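Local atomic coordinates of 361aa long hypothetical D-aminopeptidase (Pyrococcus horikoshii, PDB entry 2DRH), a protein that probably acts as an aminopeptidase of the S58 (DmpA) family, removing residues from the amino end of peptides, although its natural substrate is unknown. Residues G39-G44 with L141-G146; V48-T53 with R147-E152; Y199-L204 with I244-P249; N256-R261 with P310-T315. One frame throughout, in Å; residues are numbered along the deposited sequence.

Contact 1: residues G39-G44 with L141-G146; sequences GKLIPG and LNDIRG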
loop_
_atom_site.group_PDB
_atom_site.type_symbol
_atom_site.label_atom_id
_atom_site.label_comp_id
_atom_site.label_asym_id
_atom_site.label_seq_id
_atom_site.Cartn_x
_atom_site.Cartn_y
_atom_site.Cartn_z
ATOM N N GLY A 39 -23.514 18.321 33.102
ATOM C CA GLY A 39 -22.534 18.809 34.049
ATOM C C GLY A 39 -21.224 18.053 34.115
ATOM O O GLY A 39 -20.835 17.346 33.185
ATOM N N LYS A 40 -20.543 18.229 35.240
ATOM C CA LYS A 40 -19.257 17.608 35.522
ATOM C C LYS A 40 -19.144 16.188 34.978
ATOM O O LYS A 40 -20.108 15.425 34.994
ATOM C CB LYS A 40 -19.046 17.600 37.037
ATOM C CG LYS A 40 -17.766 18.254 37.522
ATOM C CD LYS A 40 -16.633 17.254 37.595
ATOM C CE LYS A 40 -15.457 17.809 38.390
ATOM N NZ LYS A 40 -14.429 16.755 38.629
ATOM N N LEU A 41 -17.960 15.833 34.495
ATOM C CA LEU A 41 -17.746 14.492 33.972
ATOM C C LEU A 41 -17.547 13.496 35.107
ATOM O O LEU A 41 -16.732 13.713 35.999
ATOM C CB LEU A 41 -16.516 14.453 33.060
ATOM C CG LEU A 41 -16.050 13.049 32.659
ATOM C CD1 LEU A 41 -17.101 12.387 31.773
ATOM C CD2 LEU A 41 -14.719 13.143 31.929
ATOM N N ILE A 42 -18.319 12.417 35.079
ATOM C CA ILE A 42 -18.191 11.358 36.068
ATOM C C ILE A 42 -17.863 10.143 35.216
ATOM O O ILE A 42 -18.763 9.426 34.773
ATOM C CB ILE A 42 -19.512 11.109 36.845
ATOM C CG1 ILE A 42 -19.892 12.355 37.651
ATOM C CG2 ILE A 42 -19.340 9.917 37.789
ATOM C CD1 ILE A 42 -21.182 12.213 38.432
ATOM N N PRO A 43 -16.561 9.915 34.956
ATOM C CA PRO A 43 -16.053 8.801 34.145
ATOM C C PRO A 43 -16.693 7.453 34.442
ATOM O O PRO A 43 -16.563 6.917 35.542
ATOM C CB PRO A 43 -14.547 8.821 34.425
ATOM C CG PRO A 43 -14.446 9.485 35.773
ATOM C CD PRO A 43 -15.451 10.592 35.650
ATOM N N GLY A 44 -17.385 6.912 33.443
ATOM C CA GLY A 44 -18.053 5.635 33.606
ATOM C C GLY A 44 -19.540 5.818 33.807
ATOM O O GLY A 44 -20.322 4.882 33.640
ATOM N N LEU A 141 -17.571 15.918 24.229
ATOM C CA LEU A 141 -18.915 16.013 24.786
ATOM C C LEU A 141 -19.362 14.725 25.475
ATOM O O LEU A 141 -20.268 14.739 26.304
ATOM C CB LEU A 141 -19.918 16.361 23.677
ATOM C CG LEU A 141 -19.787 17.729 22.992
ATOM C CD1 LEU A 141 -20.771 17.820 21.829
ATOM C CD2 LEU A 141 -20.056 18.836 24.000
ATOM N N ASN A 142 -18.717 13.613 25.150
ATOM C CA ASN A 142 -19.130 12.335 25.720
ATOM C C ASN A 142 -18.182 11.667 26.702
ATOM O O ASN A 142 -16.964 11.803 26.607
ATOM C CB ASN A 142 -19.438 11.354 24.581
ATOM C CG ASN A 142 -19.843 9.981 25.081
ATOM O OD1 ASN A 142 -20.760 9.849 25.891
ATOM N ND2 ASN A 142 -19.163 8.948 24.595
ATOM N N ASP A 143 -18.769 10.949 27.659
ATOM C CA ASP A 143 -18.003 10.193 28.636
ATOM C C ASP A 143 -17.604 8.934 27.877
ATOM O O ASP A 143 -18.200 7.868 28.045
ATOM C CB ASP A 143 -18.868 9.820 29.850
ATOM C CG ASP A 143 -18.221 8.745 30.718
ATOM O OD1 ASP A 143 -17.003 8.851 30.985
ATOM O OD2 ASP A 143 -18.925 7.795 31.136
ATOM N N ILE A 144 -16.598 9.071 27.027
ATOM C CA ILE A 144 -16.134 7.956 26.214
ATOM C C ILE A 144 -15.534 6.801 27.023
ATOM O O ILE A 144 -15.679 5.642 26.652
ATOM C CB ILE A 144 -15.127 8.458 25.156
ATOM C CG1 ILE A 144 -15.005 7.431 24.029
ATOM C CG2 ILE A 144 -13.773 8.747 25.806
ATOM C CD1 ILE A 144 -14.352 7.990 22.784
ATOM N N ARG A 145 -14.865 7.111 28.131
ATOM C CA ARG A 145 -14.278 6.068 28.964
ATOM C C ARG A 145 -15.361 5.128 29.505
ATOM O O ARG A 145 -15.087 3.970 29.804
ATOM C CB ARG A 145 -13.517 6.682 30.147
ATOM C CG ARG A 145 -12.247 7.448 29.781
ATOM C CD ARG A 145 -11.632 8.108 31.025
ATOM N NE ARG A 145 -11.269 7.124 32.040
ATOM C CZ ARG A 145 -10.145 6.412 32.028
ATOM N NH1 ARG A 145 -9.257 6.578 31.057
ATOM N NH2 ARG A 145 -9.920 5.514 32.977
ATOM N N GLY A 146 -16.587 5.630 29.625
ATOM C CA GLY A 146 -17.678 4.819 30.150
ATOM C C GLY A 146 -18.292 3.766 29.236
ATOM O O GLY A 146 -19.057 2.926 29.706
#
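Two irregular loops run up against each other at their glycine ends, where G44 CA and G146 CA lie 3.6 Å apart, and no backbone-to-backbone hydrogen bond joins them. The contact is carried instead by the side chain of D143, whose CG stands anti to its own backbone N (chi1 166°) and so reaches across to the other loop. Its carboxylate takes the single N-H of G44 between its two oxygens. The bond from G44 N to D143 OD2 is the shorter, at 2.9 Å, whereas the one from G44 N to D143 OD1, at 3.2 Å, is the straighter (159° at the hydrogen). Both oxygens use their syn lone pairs. D143 OD2 is gripped a second time by H148 NE2, which would help keep the group from rotating and probably favours its ionised form. D143 is also the centre of an inverse gamma turn, a tight bend in the connection between strand 132-136 and helix 151-160; residues 39-44 belong to the connection between the antiparallel strands 28-36 and 48-56. Along the flank of the carboxylate, P43 CA approaches D143 OD1 to 3.3 Å. L41 crosses D143 at about a right angle and lays its CD1 3.6 Å from D143 OD1. Further out, P43 CB sits near the plane of the R145 guanidinium, at its edge, 4.4 Å from R145 NE. The far end of R145 is bound by the carbonyl oxygens of L116, N119 and I122 of the second subunit, and L41 packs on V124 of the same subunit.

Contact 2: residues V48-T53 with R147-E152; sequences VRTGVT and RHVKRE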
loop_
_atom_site.group_PDB
_atom_site.type_symbol
_atom_site.label_atom_id
_atom_site.label_comp_id
_atom_site.label_asym_id
_atom_site.label_seq_id
_atom_site.Cartn_x
_atom_site.Cartn_y
_atom_site.Cartn_z
ATOM N N VAL A 48 -23.622 11.403 28.981
ATOM C CA VAL A 48 -23.510 10.548 27.807
ATOM C C VAL A 48 -24.090 11.210 26.565
ATOM O O VAL A 48 -25.255 11.606 26.536
ATOM C CB VAL A 48 -24.214 9.191 28.027
ATOM C CG1 VAL A 48 -25.643 9.417 28.429
ATOM C CG2 VAL A 48 -24.159 8.358 26.752
ATOM N N ARG A 49 -23.254 11.319 25.537
ATOM C CA ARG A 49 -23.635 11.927 24.269
ATOM C C ARG A 49 -22.949 11.112 23.175
ATOM O O ARG A 49 -21.964 11.547 22.588
ATOM C CB ARG A 49 -23.153 13.380 24.222
ATOM C CG ARG A 49 -23.631 14.268 25.380
ATOM C CD ARG A 49 -25.071 14.748 25.207
ATOM N NE ARG A 49 -25.437 15.774 26.191
ATOM C CZ ARG A 49 -25.734 15.529 27.467
ATOM N NH1 ARG A 49 -25.720 14.285 27.934
ATOM N NH2 ARG A 49 -26.040 16.532 28.282
ATOM N N THR A 50 -23.463 9.915 22.919
ATOM C CA THR A 50 -22.873 9.047 21.915
ATOM C C THR A 50 -23.970 8.261 21.196
ATOM O O THR A 50 -25.147 8.600 21.299
ATOM C CB THR A 50 -21.841 8.084 22.572
ATOM O OG1 THR A 50 -21.107 7.398 21.555
ATOM C CG2 THR A 50 -22.532 7.063 23.458
ATOM N N GLY A 51 -23.593 7.222 20.462
ATOM C CA GLY A 51 -24.597 6.447 19.753
ATOM C C GLY A 51 -24.020 5.500 18.727
ATOM O O GLY A 51 -22.811 5.279 18.681
ATOM N N VAL A 52 -24.898 4.956 17.889
ATOM C CA VAL A 52 -24.515 4.010 16.856
ATOM C C VAL A 52 -25.299 4.268 15.576
ATOM O O VAL A 52 -26.488 4.587 15.615
ATOM C CB VAL A 52 -24.798 2.554 17.314
ATOM C CG1 VAL A 52 -24.493 1.571 16.187
ATOM C CG2 VAL A 52 -23.967 2.224 18.539
ATOM N N THR A 53 -24.625 4.136 14.440
ATOM C CA THR A 53 -25.262 4.329 13.146
ATOM C C THR A 53 -24.923 3.121 12.278
ATOM O O THR A 53 -23.756 2.725 12.172
ATOM C CB THR A 53 -24.758 5.607 12.443
ATOM O OG1 THR A 53 -25.144 6.761 13.200
ATOM C CG2 THR A 53 -25.340 5.705 11.038
ATOM N N ARG A 147 -17.979 3.804 27.943
ATOM C CA ARG A 147 -18.513 2.818 26.999
ATOM C C ARG A 147 -20.006 2.613 27.220
ATOM O O ARG A 147 -20.449 1.550 27.655
ATOM C CB ARG A 147 -17.771 1.485 27.143
ATOM C CG ARG A 147 -16.315 1.559 26.689
ATOM C CD ARG A 147 -15.372 0.887 27.680
ATOM N NE ARG A 147 -14.922 -0.416 27.216
ATOM C CZ ARG A 147 -14.126 -1.223 27.907
ATOM N NH1 ARG A 147 -13.686 -0.870 29.112
ATOM N NH2 ARG A 147 -13.759 -2.382 27.384
ATOM N N HIS A 148 -20.786 3.638 26.904
ATOM C CA HIS A 148 -22.226 3.581 27.108
ATOM C C HIS A 148 -22.979 2.858 25.998
ATOM O O HIS A 148 -24.126 2.450 26.180
ATOM C CB HIS A 148 -22.747 5.005 27.321
ATOM C CG HIS A 148 -22.100 5.687 28.484
ATOM N ND1 HIS A 148 -22.270 5.256 29.784
ATOM C CD2 HIS A 148 -21.203 6.700 28.540
ATOM C CE1 HIS A 148 -21.503 5.969 30.587
ATOM N NE2 HIS A 148 -20.844 6.851 29.857
ATOM N N VAL A 149 -22.331 2.688 24.851
ATOM C CA VAL A 149 -22.954 1.966 23.751
ATOM C C VAL A 149 -23.095 0.518 24.199
ATOM O O VAL A 149 -22.149 -0.061 24.732
ATOM C CB VAL A 149 -22.075 1.976 22.491
ATOM C CG1 VAL A 149 -22.616 0.974 21.484
ATOM C CG2 VAL A 149 -22.032 3.370 21.892
ATOM N N LYS A 150 -24.272 -0.064 23.994
ATOM C CA LYS A 150 -24.491 -1.453 24.371
ATOM C C LYS A 150 -24.647 -2.298 23.115
ATOM O O LYS A 150 -25.092 -1.805 22.075
ATOM C CB LYS A 150 -25.737 -1.596 25.249
ATOM C CG LYS A 150 -25.652 -0.868 26.581
ATOM C CD LYS A 150 -26.809 -1.246 27.502
ATOM C CE LYS A 150 -26.574 -2.593 28.191
ATOM N NZ LYS A 150 -26.289 -3.716 27.241
ATOM N N ARG A 151 -24.278 -3.570 23.215
ATOM C CA ARG A 151 -24.382 -4.467 22.084
ATOM C C ARG A 151 -25.775 -4.460 21.452
ATOM O O ARG A 151 -25.890 -4.480 20.230
ATOM C CB ARG A 151 -23.979 -5.889 22.498
ATOM C CG ARG A 151 -24.730 -6.470 23.683
ATOM C CD ARG A 151 -23.972 -7.665 24.247
ATOM N NE ARG A 151 -23.686 -8.665 23.221
ATOM C CZ ARG A 151 -22.711 -9.565 23.308
ATOM N NH1 ARG A 151 -21.920 -9.591 24.379
ATOM N NH2 ARG A 151 -22.523 -10.438 22.325
ATOM N N GLU A 152 -26.825 -4.406 22.269
ATOM C CA GLU A 152 -28.193 -4.399 21.740
ATOM C C GLU A 152 -28.433 -3.173 20.872
ATOM O O GLU A 152 -29.265 -3.204 19.959
ATOM C CB GLU A 152 -29.249 -4.384 22.853
ATOM C CG GLU A 152 -29.023 -5.322 24.007
ATOM C CD GLU A 152 -28.138 -4.709 25.072
ATOM O OE1 GLU A 152 -26.918 -4.607 24.848
ATOM O OE2 GLU A 152 -28.670 -4.313 26.130
#
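V149 makes the larger part of the loop's contact with strand 48-56, and its two methyl branches divide the work. Its CG1, anti to the backbone N, presses on V52 CG2 at 3.5 Å, a tight carbon contact in which the side chains cross at about a right angle. Its CG2 faces T50 CG2 at 4.0 Å and also lies 3.8 Å from G51 O. One residue earlier, H148 leans on V48: V48 CG2 meets H148 CB at 3.7 Å, while V48 CB lies over one face of the imidazole. V48 places CG2 anti to the backbone N and CG1 in the crowded position (chi1 55°), which brings CG2 against the histidine. No hydrogen bond crosses the contact, and the polar ends look elsewhere: T50 OG1 is bonded to D138 and N100, and H148 NE2 to D143, which would help hold the ring in place. K150, still in the loop, sends NZ forward to E152 in the first turn of the helix, a salt bridge of 2.6 Å to E152 OE1, with the second carboxylate oxygen bonded as well. Strand 48-56 runs between strands 28-36 and 96-100 of a four-stranded mixed sheet. V149 therefore rests on two adjacent strands, touching T99 and N100 as well, just before helix 151-160 begins; R151 ties that helix to D113 of helix 104-118.

Contact 3: residues Y199-L204 with I244-P249; sequences YTVGAL and IATDAP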
loop_
_atom_site.group_PDB
_atom_site.type_symbol
_atom_site.label_atom_id
_atom_site.label_comp_id
_atom_site.label_asym_id
_atom_site.label_seq_id
_atom_site.Cartn_x
_atom_site.Cartn_y
_atom_site.Cartn_z
ATOM N N TYR A 199 -26.498 7.064 -13.218
ATOM C CA TYR A 199 -25.923 6.384 -12.064
ATOM C C TYR A 199 -25.982 7.358 -10.893
ATOM O O TYR A 199 -25.834 8.570 -11.071
ATOM C CB TYR A 199 -24.468 5.982 -12.325
ATOM C CG TYR A 199 -24.274 4.947 -13.411
ATOM C CD1 TYR A 199 -24.692 3.630 -13.231
ATOM C CD2 TYR A 199 -23.657 5.285 -14.617
ATOM C CE1 TYR A 199 -24.497 2.671 -14.224
ATOM C CE2 TYR A 199 -23.461 4.338 -15.614
ATOM C CZ TYR A 199 -23.880 3.032 -15.412
ATOM O OH TYR A 199 -23.661 2.082 -16.390
ATOM N N THR A 200 -26.202 6.824 -9.701
ATOM C CA THR A 200 -26.279 7.646 -8.506
ATOM C C THR A 200 -25.074 7.414 -7.594
ATOM O O THR A 200 -24.604 6.279 -7.436
ATOM C CB THR A 200 -27.549 7.318 -7.703
ATOM O OG1 THR A 200 -28.700 7.471 -8.544
ATOM C CG2 THR A 200 -27.672 8.237 -6.501
ATOM N N VAL A 201 -24.579 8.497 -7.006
ATOM C CA VAL A 201 -23.466 8.432 -6.066
ATOM C C VAL A 201 -23.946 9.092 -4.779
ATOM O O VAL A 201 -24.219 10.291 -4.760
ATOM C CB VAL A 201 -22.229 9.204 -6.563
ATOM C CG1 VAL A 201 -21.181 9.278 -5.442
ATOM C CG2 VAL A 201 -21.642 8.513 -7.792
ATOM N N GLY A 202 -24.063 8.305 -3.716
ATOM C CA GLY A 202 -24.508 8.850 -2.446
ATOM C C GLY A 202 -23.407 8.885 -1.398
ATOM O O GLY A 202 -22.444 8.118 -1.466
ATOM N N ALA A 203 -23.550 9.767 -0.416
ATOM C CA ALA A 203 -22.545 9.871 0.632
ATOM C C ALA A 203 -23.123 10.142 2.006
ATOM O O ALA A 203 -24.055 10.921 2.160
ATOM C CB ALA A 203 -21.534 10.958 0.287
ATOM N N LEU A 204 -22.561 9.471 3.002
ATOM C CA LEU A 204 -22.954 9.663 4.385
ATOM C C LEU A 204 -21.647 9.895 5.139
ATOM O O LEU A 204 -20.703 9.105 5.032
ATOM C CB LEU A 204 -23.673 8.428 4.931
ATOM C CG LEU A 204 -24.094 8.528 6.406
ATOM C CD1 LEU A 204 -25.199 7.542 6.685
ATOM C CD2 LEU A 204 -22.898 8.261 7.330
ATOM N N ILE A 244 -19.201 5.925 0.997
ATOM C CA ILE A 244 -19.679 6.179 -0.350
ATOM C C ILE A 244 -20.411 4.967 -0.914
ATOM O O ILE A 244 -19.959 3.824 -0.773
ATOM C CB ILE A 244 -18.520 6.514 -1.309
ATOM C CG1 ILE A 244 -17.564 7.521 -0.659
ATOM C CG2 ILE A 244 -19.079 7.057 -2.621
ATOM C CD1 ILE A 244 -18.213 8.803 -0.226
ATOM N N ALA A 245 -21.547 5.226 -1.548
ATOM C CA ALA A 245 -22.336 4.165 -2.167
ATOM C C ALA A 245 -22.674 4.591 -3.590
ATOM O O ALA A 245 -22.863 5.779 -3.862
ATOM C CB ALA A 245 -23.617 3.922 -1.375
ATOM N N THR A 246 -22.739 3.617 -4.495
ATOM C CA THR A 246 -23.078 3.885 -5.888
ATOM C C THR A 246 -23.700 2.655 -6.526
ATOM O O THR A 246 -23.463 1.529 -6.085
ATOM C CB THR A 246 -21.839 4.284 -6.726
ATOM O OG1 THR A 246 -22.247 4.567 -8.074
ATOM C CG2 THR A 246 -20.811 3.154 -6.752
ATOM N N ASP A 247 -24.507 2.874 -7.558
ATOM C CA ASP A 247 -25.142 1.773 -8.263
ATOM C C ASP A 247 -24.400 1.521 -9.578
ATOM O O ASP A 247 -24.848 0.756 -10.429
ATOM C CB ASP A 247 -26.624 2.084 -8.509
ATOM C CG ASP A 247 -26.841 3.316 -9.382
ATOM O OD1 ASP A 247 -25.937 4.172 -9.470
ATOM O OD2 ASP A 247 -27.940 3.436 -9.969
ATOM N N ALA A 248 -23.253 2.173 -9.733
ATOM C CA ALA A 248 -22.445 2.004 -10.931
ATOM C C ALA A 248 -21.598 0.741 -10.787
ATOM O O ALA A 248 -21.025 0.489 -9.727
ATOM C CB ALA A 248 -21.542 3.224 -11.132
ATOM N N PRO A 249 -21.526 -0.084 -11.844
ATOM C CA PRO A 249 -20.731 -1.315 -11.785
ATOM C C PRO A 249 -19.237 -0.987 -11.753
ATOM O O PRO A 249 -18.715 -0.348 -12.665
ATOM C CB PRO A 249 -21.145 -2.054 -13.055
ATOM C CG PRO A 249 -21.423 -0.935 -14.009
ATOM C CD PRO A 249 -22.215 0.030 -13.142
HETATM O O HOH W 1 -29.134 5.576 -10.782
#
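An antiparallel pairing of strands 198-207 and 240-246, part of the mixed beta-sheet of the S58 fold, is seen here at the point where the second strand ends. G202 and A245 make the hydrogen-bonded pair, with G202 N to A245 O at 2.8 Å and A245 N to G202 O at 3.0 Å. V201 opposite T246 and A203 opposite I244 are non-hydrogen-bonded pairs; V201, A203 and I244 point to one face, which helix 309-328 covers. The regular pattern breaks at D247. Its CG occupies the crowded position between the backbone N and the carbonyl carbon (chi1 62°), and the carboxylate takes over as acceptor, T200 N donating to D247 OD1 at 2.7 Å from above the carboxylate plane. T200 O receives the T246 hydroxyl, OG1 to O 3.0 Å, and a weak bond from D247 N. T246 OG1 in turn accepts from A248 N at 3.1 Å, an ST turn that bends the chain out of the strand. At the end of the pair the Y199 ring lies over this bend: A248 CB approaches the centroid of the Y199 ring to 4.2 Å, 28° off the normal, in a CH-pi contact. P249 CD lies 3.7 Å from Y199 CE1. A water bridges T200 OG1 and the second carboxylate oxygen, donating to D247 OD2 at 2.6 Å. Side chains of T246 and D247 thus carry the strand's hydrogen bonding past its last regular residue, and the short bonds to both D247 oxygens are consistent with an ionised carboxylate.

Contact 4: residues N256-R261 with P310-T315; sequences NRVAKR and PLFKAT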
loop_
_atom_site.group_PDB
_atom_site.type_symbol
_atom_site.label_atom_id
_atom_site.label_comp_id
_atom_site.label_asym_id
_atom_site.label_seq_id
_atom_site.Cartn_x
_atom_site.Cartn_y
_atom_site.Cartn_z
ATOM N N ASN A 256 -11.551 1.432 -4.859
ATOM C CA ASN A 256 -10.498 2.014 -4.026
ATOM C C ASN A 256 -10.234 3.406 -4.587
ATOM O O ASN A 256 -9.983 4.348 -3.836
ATOM C CB ASN A 256 -9.205 1.197 -4.085
ATOM C CG ASN A 256 -9.216 0.020 -3.131
ATOM O OD1 ASN A 256 -9.774 0.102 -2.036
ATOM N ND2 ASN A 256 -8.578 -1.073 -3.533
ATOM N N ARG A 257 -10.319 3.536 -5.911
ATOM C CA ARG A 257 -10.096 4.827 -6.558
ATOM C C ARG A 257 -11.193 5.794 -6.120
ATOM O O ARG A 257 -10.920 6.939 -5.758
ATOM C CB ARG A 257 -10.103 4.679 -8.088
ATOM C CG ARG A 257 -9.108 3.657 -8.641
ATOM C CD ARG A 257 -9.105 3.652 -10.170
ATOM N NE ARG A 257 -8.368 4.784 -10.737
ATOM C CZ ARG A 257 -8.521 5.236 -11.981
ATOM N NH1 ARG A 257 -9.397 4.657 -12.795
ATOM N NH2 ARG A 257 -7.790 6.259 -12.418
ATOM N N VAL A 258 -12.437 5.325 -6.153
ATOM C CA VAL A 258 -13.575 6.134 -5.743
ATOM C C VAL A 258 -13.393 6.611 -4.296
ATOM O O VAL A 258 -13.600 7.779 -3.987
ATOM C CB VAL A 258 -14.900 5.316 -5.864
ATOM C CG1 VAL A 258 -16.028 6.037 -5.165
ATOM C CG2 VAL A 258 -15.253 5.102 -7.356
ATOM N N ALA A 259 -13.004 5.703 -3.410
ATOM C CA ALA A 259 -12.806 6.059 -2.011
ATOM C C ALA A 259 -11.858 7.261 -1.870
ATOM O O ALA A 259 -12.109 8.166 -1.077
ATOM C CB ALA A 259 -12.272 4.852 -1.237
ATOM N N LYS A 260 -10.785 7.274 -2.655
ATOM C CA LYS A 260 -9.806 8.363 -2.614
ATOM C C LYS A 260 -10.369 9.727 -3.000
ATOM O O LYS A 260 -9.899 10.760 -2.521
ATOM C CB LYS A 260 -8.637 8.067 -3.555
ATOM C CG LYS A 260 -7.596 7.108 -3.036
ATOM C CD LYS A 260 -6.385 7.109 -3.965
ATOM C CE LYS A 260 -5.311 6.131 -3.506
ATOM N NZ LYS A 260 -4.162 6.145 -4.447
ATOM N N ARG A 261 -11.363 9.728 -3.885
ATOM C CA ARG A 261 -11.962 10.962 -4.359
ATOM C C ARG A 261 -12.773 11.664 -3.284
ATOM O O ARG A 261 -13.051 12.867 -3.376
ATOM C CB ARG A 261 -12.820 10.670 -5.600
ATOM C CG ARG A 261 -12.012 10.088 -6.756
ATOM C CD ARG A 261 -10.808 10.982 -7.079
ATOM N NE ARG A 261 -10.040 10.528 -8.237
ATOM C CZ ARG A 261 -9.218 9.487 -8.241
ATOM N NH1 ARG A 261 -9.038 8.767 -7.146
ATOM N NH2 ARG A 261 -8.566 9.172 -9.346
ATOM N N PRO A 310 -16.646 11.214 -14.168
ATOM C CA PRO A 310 -17.835 11.864 -13.623
ATOM C C PRO A 310 -18.143 11.316 -12.230
ATOM O O PRO A 310 -18.576 12.057 -11.346
ATOM C CB PRO A 310 -18.913 11.507 -14.644
ATOM C CG PRO A 310 -18.150 11.502 -15.918
ATOM C CD PRO A 310 -16.907 10.732 -15.539
ATOM N N LEU A 311 -17.917 10.019 -12.029
ATOM C CA LEU A 311 -18.174 9.425 -10.721
ATOM C C LEU A 311 -17.159 9.954 -9.687
ATOM O O LEU A 311 -17.489 10.111 -8.511
ATOM C CB LEU A 311 -18.115 7.892 -10.806
ATOM C CG LEU A 311 -19.161 7.212 -11.713
ATOM C CD1 LEU A 311 -18.784 5.764 -11.939
ATOM C CD2 LEU A 311 -20.544 7.299 -11.091
ATOM N N PHE A 312 -15.932 10.228 -10.122
ATOM C CA PHE A 312 -14.921 10.768 -9.207
ATOM C C PHE A 312 -15.360 12.160 -8.749
ATOM O O PHE A 312 -15.258 12.503 -7.571
ATOM C CB PHE A 312 -13.555 10.890 -9.892
ATOM C CG PHE A 312 -12.869 9.576 -10.157
ATOM C CD1 PHE A 312 -13.378 8.381 -9.665
ATOM C CD2 PHE A 312 -11.681 9.545 -10.887
ATOM C CE1 PHE A 312 -12.714 7.175 -9.894
ATOM C CE2 PHE A 312 -11.013 8.350 -11.120
ATOM C CZ PHE A 312 -11.531 7.164 -10.622
ATOM N N LYS A 313 -15.848 12.964 -9.690
ATOM C CA LYS A 313 -16.299 14.312 -9.361
ATOM C C LYS A 313 -17.541 14.278 -8.474
ATOM O O LYS A 313 -17.614 14.990 -7.468
ATOM C CB LYS A 313 -16.592 15.107 -10.638
ATOM C CG LYS A 313 -17.385 16.387 -10.393
ATOM C CD LYS A 313 -17.546 17.206 -11.657
ATOM C CE LYS A 313 -16.215 17.785 -12.089
ATOM N NZ LYS A 313 -15.637 18.605 -10.997
ATOM N N ALA A 314 -18.512 13.449 -8.853
ATOM C CA ALA A 314 -19.755 13.308 -8.099
ATOM C C ALA A 314 -19.462 12.881 -6.658
ATOM O O ALA A 314 -20.145 13.292 -5.730
ATOM C CB ALA A 314 -20.672 12.274 -8.782
ATOM N N THR A 315 -18.450 12.041 -6.486
ATOM C CA THR A 315 -18.064 11.573 -5.161
ATOM C C THR A 315 -17.588 12.760 -4.329
ATOM O O THR A 315 -18.074 12.984 -3.222
ATOM C CB THR A 315 -16.922 10.532 -5.250
ATOM O OG1 THR A 315 -17.381 9.386 -5.973
ATOM C CG2 THR A 315 -16.465 10.100 -3.844
#
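This is helix-on-helix packing between helices 252-268 and 309-328, which lie side by side on one face of the sheet; locally their axes come within 8.7 Å at 39° between their N-to-C directions. The ring of F312 is the piece that fills the gap, met by two arginines one helical turn apart. R261, bent at chi2, folds its chain over one ring face: its CZ stands 3.8 Å from the centroid of the F312 ring, 24° off the normal, in a cation-pi interaction. The guanidinium is tilted rather than flat on the ring, so that R261 NH2 reaches down to F312 CE2 at 3.1 Å, towards the rim. R257 is turned the other way. Its guanidinium stands almost perpendicular to the phenyl plane (89°), and the ring edge points into the centre of one guanidinium face, F312 CZ to R257 CZ measuring 3.8 Å. V258 CG2 closes on the same edge, 4.1 Å from F312 CE1. A turn further along, T315 lays its CG2 3.7 Å from V258 O, while T315 OG1 bonds back to L311 O at 2.6 Å, a carbonyl that also accepts from T315 N. The two charges, buried beside an aromatic ring, are met from outside: R257 by D305, by N75 and N275 of the fourth subunit and by E88 of the third, R261 by A273 O of the fourth. Beneath the pair lies the sheet, with L311, A314 and T315 resting on V201 of strand 198-207, and A259 and K260 on F72 of strand 65-73.

How the contacts relate
The four contacts fall into two neighbouring pairs. Contacts 1 and 2 alternate along the chain and share a junction, with D143 OD2 2.5 Å from H148 NE2 and N142 OD1 2.9 Å from R49 N; both touch the second subunit. Contacts 3 and 4 have centres 10 Å apart and meet where helix 309-328 covers the sheet, V201 CG2 lying 3.7 Å from L311 CD2. Between the pairs, contacts 2 and 3 come closest, about 5 Å between nearest atoms, although their centres are 28 Å apart. Strand 240-246 of contact 3 follows the unmodelled residues 234-238; as in S58 relatives, the self-processing site probably lies near its start.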